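Long-range contact in uncharacterized protein (PDB 4FS7), which is of unknown function but, as an extracellular leucine-rich repeat protein, probably takes part in protein binding: residues V286-T300 and V308-L322. Residues are numbered along the deposited sequence; the frame is centred on the assembly and turned at random.
With EDO (1,2-ethanediol), chain C.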
loop_
_atom_site.group_PDB
_atom_site.type_symbol
_atom_site.label_atom_id
_atom_site.label_comp_id
_atom_site.label_asym_id
_atom_site.label_seq_id
_atom_site.Cartn_x
_atom_site.Cartn_y
_atom_site.Cartn_z
ATOM N N VAL A 286 19.557 15.166 4.167
ATOM C CA VAL A 286 19.903 16.578 4.283
ATOM C C VAL A 286 18.737 17.471 4.770
ATOM O O VAL A 286 18.920 18.440 5.500
ATOM C CB VAL A 286 20.561 17.123 2.995
ATOM C CG1 VAL A 286 19.646 17.074 1.804
ATOM C CG2 VAL A 286 21.043 18.520 3.198
ATOM N N ILE A 287 17.537 17.153 4.309
ATOM C CA ILE A 287 16.317 17.849 4.696
ATOM C C ILE A 287 15.445 16.866 5.478
ATOM O O ILE A 287 15.265 15.719 5.034
ATOM C CB ILE A 287 15.551 18.342 3.453
ATOM C CG1 ILE A 287 16.326 19.398 2.687
ATOM C CG2 ILE A 287 14.139 18.872 3.839
ATOM C CD1 ILE A 287 15.925 19.525 1.227
ATOM N N VAL A 288 14.879 17.317 6.595
ATOM C CA VAL A 288 13.753 16.664 7.255
ATOM C C VAL A 288 12.494 17.314 6.647
ATOM O O VAL A 288 12.228 18.469 6.927
ATOM C CB VAL A 288 13.708 16.862 8.790
ATOM C CG1 VAL A 288 12.458 16.135 9.412
ATOM C CG2 VAL A 288 15.003 16.386 9.449
ATOM N N PRO A 289 11.791 16.632 5.731
ATOM C CA PRO A 289 10.676 17.313 5.033
ATOM C C PRO A 289 9.541 17.735 5.945
ATOM O O PRO A 289 9.442 17.315 7.106
ATOM C CB PRO A 289 10.166 16.219 4.057
ATOM C CG PRO A 289 11.261 15.293 3.891
ATOM C CD PRO A 289 12.026 15.290 5.177
ATOM N N GLU A 290 8.650 18.544 5.401
ATOM C CA GLU A 290 7.461 18.932 6.130
ATOM C C GLU A 290 6.771 17.748 6.791
ATOM O O GLU A 290 6.613 16.688 6.166
ATOM C CB GLU A 290 6.496 19.705 5.212
ATOM C CG GLU A 290 5.875 18.865 4.100
ATOM C CD GLU A 290 4.706 19.505 3.380
ATOM O OE1 GLU A 290 4.723 20.734 3.222
ATOM O OE2 GLU A 290 3.769 18.785 2.950
ATOM N N LYS A 291 6.341 17.942 8.029
ATOM C CA LYS A 291 5.443 17.064 8.723
ATOM C C LYS A 291 5.996 15.661 8.903
ATOM O O LYS A 291 5.214 14.744 9.220
ATOM C CB LYS A 291 4.077 17.023 8.004
ATOM C CG LYS A 291 3.436 18.404 7.822
ATOM C CD LYS A 291 2.319 18.399 6.764
ATOM C CE LYS A 291 1.817 19.785 6.466
ATOM N NZ LYS A 291 0.897 19.713 5.277
ATOM N N THR A 292 7.321 15.466 8.829
ATOM C CA THR A 292 7.853 14.101 8.865
ATOM C C THR A 292 7.438 13.327 10.082
ATOM O O THR A 292 7.101 12.131 9.979
ATOM C CB THR A 292 9.414 14.118 8.714
ATOM O OG1 THR A 292 9.764 14.678 7.443
ATOM C CG2 THR A 292 10.019 12.732 8.802
ATOM N N PHE A 293 7.559 13.952 11.264
ATOM C CA PHE A 293 7.233 13.315 12.513
ATOM C C PHE A 293 6.028 13.941 13.188
ATOM O O PHE A 293 5.880 13.916 14.420
ATOM C CB PHE A 293 8.464 13.322 13.456
ATOM C CG PHE A 293 9.680 12.729 12.839
ATOM C CD1 PHE A 293 9.800 11.349 12.697
ATOM C CD2 PHE A 293 10.698 13.527 12.362
ATOM C CE1 PHE A 293 10.907 10.787 12.120
ATOM C CE2 PHE A 293 11.857 12.991 11.778
ATOM C CZ PHE A 293 11.931 11.608 11.642
ATOM N N TYR A 294 5.118 14.487 12.384
ATOM C CA TYR A 294 3.923 15.128 12.963
ATOM C C TYR A 294 3.165 14.154 13.843
ATOM O O TYR A 294 2.832 13.048 13.399
ATOM C CB TYR A 294 2.962 15.610 11.828
ATOM C CG TYR A 294 1.921 16.586 12.342
ATOM C CD1 TYR A 294 0.839 16.170 13.063
ATOM C CD2 TYR A 294 2.088 17.967 12.144
ATOM C CE1 TYR A 294 -0.020 17.085 13.652
ATOM C CE2 TYR A 294 1.212 18.886 12.672
ATOM C CZ TYR A 294 0.156 18.446 13.446
ATOM O OH TYR A 294 -0.698 19.326 14.082
ATOM N N GLY A 295 2.816 14.555 15.055
ATOM C CA GLY A 295 1.969 13.718 15.889
ATOM C C GLY A 295 2.629 12.485 16.408
ATOM O O GLY A 295 1.945 11.556 16.853
ATOM N N CYS A 296 3.950 12.437 16.421
ATOM C CA CYS A 296 4.678 11.285 16.985
ATOM C C CYS A 296 4.819 11.530 18.489
ATOM O O CYS A 296 5.848 11.899 19.040
ATOM C CB CYS A 296 6.018 11.121 16.265
ATOM S SG CYS A 296 5.796 10.483 14.578
ATOM N N SER A 297 3.707 11.310 19.178
ATOM C CA SER A 297 3.538 11.671 20.568
ATOM C C SER A 297 4.278 10.800 21.576
ATOM O O SER A 297 4.316 11.179 22.756
ATOM C CB SER A 297 2.038 11.757 20.911
ATOM O OG SER A 297 1.390 10.600 20.494
ATOM N N SER A 298 4.846 9.688 21.132
ATOM C CA SER A 298 5.734 8.851 21.961
ATOM C C SER A 298 7.215 9.030 21.657
ATOM O O SER A 298 8.059 8.371 22.276
ATOM C CB SER A 298 5.357 7.363 21.820
ATOM O OG SER A 298 4.095 7.116 22.379
ATOM N N LEU A 299 7.565 9.918 20.739
ATOM C CA LEU A 299 8.967 10.048 20.276
ATOM C C LEU A 299 9.792 10.720 21.378
ATOM O O LEU A 299 9.470 11.825 21.825
ATOM C CB LEU A 299 8.991 10.905 19.030
ATOM C CG LEU A 299 10.319 11.149 18.356
ATOM C CD1 LEU A 299 11.093 9.866 18.053
ATOM C CD2 LEU A 299 10.078 11.984 17.086
ATOM N N THR A 300 10.837 10.017 21.823
ATOM C CA THR A 300 11.659 10.469 22.937
ATOM C C THR A 300 13.145 10.479 22.636
ATOM O O THR A 300 13.912 11.038 23.438
ATOM C CB THR A 300 11.351 9.636 24.221
ATOM O OG1 THR A 300 11.573 8.248 23.922
ATOM C CG2 THR A 300 9.958 9.869 24.746
ATOM N N VAL A 308 22.332 16.478 8.335
ATOM C CA VAL A 308 21.027 17.161 8.366
ATOM C C VAL A 308 21.225 18.668 8.456
ATOM O O VAL A 308 21.848 19.179 9.391
ATOM C CB VAL A 308 20.150 16.658 9.516
ATOM C CG1 VAL A 308 18.822 17.413 9.493
ATOM C CG2 VAL A 308 19.976 15.140 9.436
ATOM N N LYS A 309 20.636 19.391 7.528
ATOM C CA LYS A 309 20.774 20.836 7.472
ATOM C C LYS A 309 19.511 21.663 7.499
ATOM O O LYS A 309 19.555 22.861 7.734
ATOM C CB LYS A 309 21.601 21.217 6.247
ATOM C CG LYS A 309 23.056 20.635 6.346
ATOM C CD LYS A 309 24.010 21.037 5.255
ATOM C CE LYS A 309 25.306 20.179 5.379
ATOM N NZ LYS A 309 26.364 20.608 4.431
ATOM N N PHE A 310 18.364 21.034 7.282
ATOM C CA PHE A 310 17.070 21.747 7.272
ATOM C C PHE A 310 16.025 20.957 8.008
ATOM O O PHE A 310 15.859 19.754 7.762
ATOM C CB PHE A 310 16.592 21.998 5.850
ATOM C CG PHE A 310 17.588 22.756 5.028
ATOM C CD1 PHE A 310 18.617 22.107 4.335
ATOM C CD2 PHE A 310 17.556 24.133 4.996
ATOM C CE1 PHE A 310 19.572 22.828 3.607
ATOM C CE2 PHE A 310 18.476 24.856 4.258
ATOM C CZ PHE A 310 19.498 24.197 3.572
ATOM N N ILE A 311 15.284 21.612 8.892
ATOM C CA ILE A 311 14.158 21.003 9.594
ATOM C C ILE A 311 12.875 21.631 9.031
ATOM O O ILE A 311 12.634 22.825 9.188
ATOM C CB ILE A 311 14.176 21.242 11.132
ATOM C CG1 ILE A 311 15.564 20.964 11.745
ATOM C CG2 ILE A 311 13.037 20.413 11.791
ATOM C CD1 ILE A 311 15.998 19.506 11.595
ATOM N N GLY A 312 12.085 20.835 8.309
ATOM C CA GLY A 312 10.953 21.311 7.622
ATOM C C GLY A 312 9.812 21.792 8.468
ATOM O O GLY A 312 9.699 21.464 9.640
ATOM N N GLU A 313 8.904 22.502 7.819
ATOM C CA GLU A 313 7.679 22.969 8.418
ATOM C C GLU A 313 6.937 21.857 9.139
ATOM O O GLU A 313 6.706 20.772 8.592
ATOM C CB GLU A 313 6.807 23.576 7.319
ATOM C CG GLU A 313 5.630 24.353 7.797
ATOM C CD GLU A 313 5.123 25.438 6.820
ATOM O OE1 GLU A 313 5.908 26.215 6.176
ATOM O OE2 GLU A 313 3.887 25.573 6.781
ATOM N N GLU A 314 6.530 22.083 10.398
ATOM C CA GLU A 314 5.742 21.157 11.195
ATOM C C GLU A 314 6.415 19.785 11.358
ATOM O O GLU A 314 5.743 18.811 11.725
ATOM C CB GLU A 314 4.329 20.956 10.608
ATOM C CG GLU A 314 3.454 22.192 10.638
ATOM C CD GLU A 314 2.096 21.968 10.003
ATOM O OE1 GLU A 314 1.671 20.801 9.850
ATOM O OE2 GLU A 314 1.450 22.986 9.675
ATOM N N ALA A 315 7.746 19.702 11.208
ATOM C CA ALA A 315 8.383 18.372 11.228
ATOM C C ALA A 315 8.217 17.589 12.511
ATOM O O ALA A 315 8.118 16.371 12.481
ATOM C CB ALA A 315 9.832 18.456 10.823
ATOM N N PHE A 316 8.251 18.300 13.630
ATOM C CA PHE A 316 8.116 17.716 14.934
ATOM C C PHE A 316 6.895 18.258 15.693
ATOM O O PHE A 316 6.767 18.123 16.929
ATOM C CB PHE A 316 9.376 17.859 15.803
ATOM C CG PHE A 316 10.594 17.178 15.231
ATOM C CD1 PHE A 316 10.842 15.853 15.527
ATOM C CD2 PHE A 316 11.474 17.843 14.418
ATOM C CE1 PHE A 316 11.955 15.213 15.024
ATOM C CE2 PHE A 316 12.585 17.215 13.913
ATOM C CZ PHE A 316 12.823 15.885 14.232
ATOM N N GLU A 317 5.943 18.831 14.952
ATOM C CA GLU A 317 4.765 19.382 15.632
ATOM C C GLU A 317 4.024 18.256 16.375
ATOM O O GLU A 317 3.852 17.148 15.833
ATOM C CB GLU A 317 3.864 20.111 14.645
ATOM C CG GLU A 317 2.556 20.584 15.272
ATOM C CD GLU A 317 1.799 21.672 14.538
ATOM O OE1 GLU A 317 2.406 22.436 13.814
ATOM O OE2 GLU A 317 0.596 21.696 14.802
ATOM N N SER A 318 3.577 18.538 17.597
ATOM C CA SER A 318 2.786 17.621 18.378
ATOM C C SER A 318 3.566 16.384 18.841
ATOM O O SER A 318 2.974 15.387 19.291
ATOM C CB SER A 318 1.451 17.262 17.697
ATOM O OG SER A 318 0.493 18.295 17.881
ATOM N N CYS A 319 4.897 16.497 18.894
ATOM C CA CYS A 319 5.746 15.449 19.513
ATOM C C CYS A 319 5.855 15.770 20.991
ATOM O O CYS A 319 6.829 16.335 21.478
ATOM C CB CYS A 319 7.092 15.389 18.818
ATOM S SG CYS A 319 7.020 14.700 17.150
ATOM N N THR A 320 4.816 15.413 21.718
ATOM C CA THR A 320 4.560 15.860 23.082
ATOM C C THR A 320 5.383 15.178 24.167
ATOM O O THR A 320 5.345 15.649 25.310
ATOM C CB THR A 320 3.069 15.733 23.418
ATOM O OG1 THR A 320 2.632 14.415 23.089
ATOM C CG2 THR A 320 2.231 16.803 22.675
ATOM N N SER A 321 6.147 14.152 23.824
ATOM C CA SER A 321 7.025 13.464 24.778
ATOM C C SER A 321 8.507 13.803 24.597
ATOM O O SER A 321 9.332 13.368 25.402
ATOM C CB SER A 321 6.855 11.938 24.634
ATOM O OG SER A 321 5.597 11.514 25.103
ATOM N N LEU A 322 8.857 14.570 23.573
ATOM C CA LEU A 322 10.248 14.837 23.262
ATOM C C LEU A 322 10.794 15.909 24.215
ATOM O O LEU A 322 10.275 17.002 24.257
ATOM C CB LEU A 322 10.341 15.356 21.825
ATOM C CG LEU A 322 11.750 15.629 21.265
ATOM C CD1 LEU A 322 12.601 14.298 21.275
ATOM C CD2 LEU A 322 11.640 16.288 19.885
HETATM C C1 EDO C . 15.165 14.680 1.928
HETATM O O1 EDO C . 16.539 15.229 2.020
HETATM C C2 EDO C . 14.212 15.448 0.974
HETATM O O2 EDO C . 14.219 14.855 -0.352
HETATM O O HOH W 1 2.860 12.634 25.125
#
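The carboxylate of Glu317 is gripped by three groups: OE2 accepts from the hydroxyl of Tyr294, with OH and OE2 2.8 Å apart, and pairs with Arg340 by a salt bridge, while Arg337 holds the other oxygen, OE1. The tyrosine hydroxyl comes from above the carboxylate plane, 52° out of it. With CG anti to the backbone N (chi1 -165°), the Tyr294 ring lies alongside the Glu317 chain, whose own CG is anti as well; CE2 rests 3.4 Å from Glu317 CG, and Glu317 O stands over the centre of one ring face. That carbonyl also takes a nearly straight bond from Gly295 N. A leucine in place of Tyr294 would probably leave Glu317 OE2 with one partner fewer and uncover the glutamate chain that the ring flanks.

Successive coils of a BspA-type leucine-rich repeat are stacked here, as equivalent positions pair along both segments: Ile287 with Phe310 and Val288 with Ile311 as parallel strand bridges, then matching turns. Val286 O accepts from both Lys309 N and Phe310 N, the former bond being the straighter. Farther along, Lys291 N bonds Glu313 O and Phe293 N bonds Ala315 O, carrying the backbone pairing through the turns.

Inside the coil, the Phe293 and Phe316 rings run side by side, planes 20° apart but slid so that they barely overlap, with centroids 5.1 Å apart. Phe339 extends this aromatic row beyond Phe316. Val288 CG1 meets Ala315 CB at 3.8 Å, its CG2 packs against Val308 CG1, and Leu299 CD2 approaches the Phe316 edge. At the far turn, Ser321 OG donates to Ser297 O over 2.7 Å, and a water donating to the same oxygen also bonds Thr320 OG1.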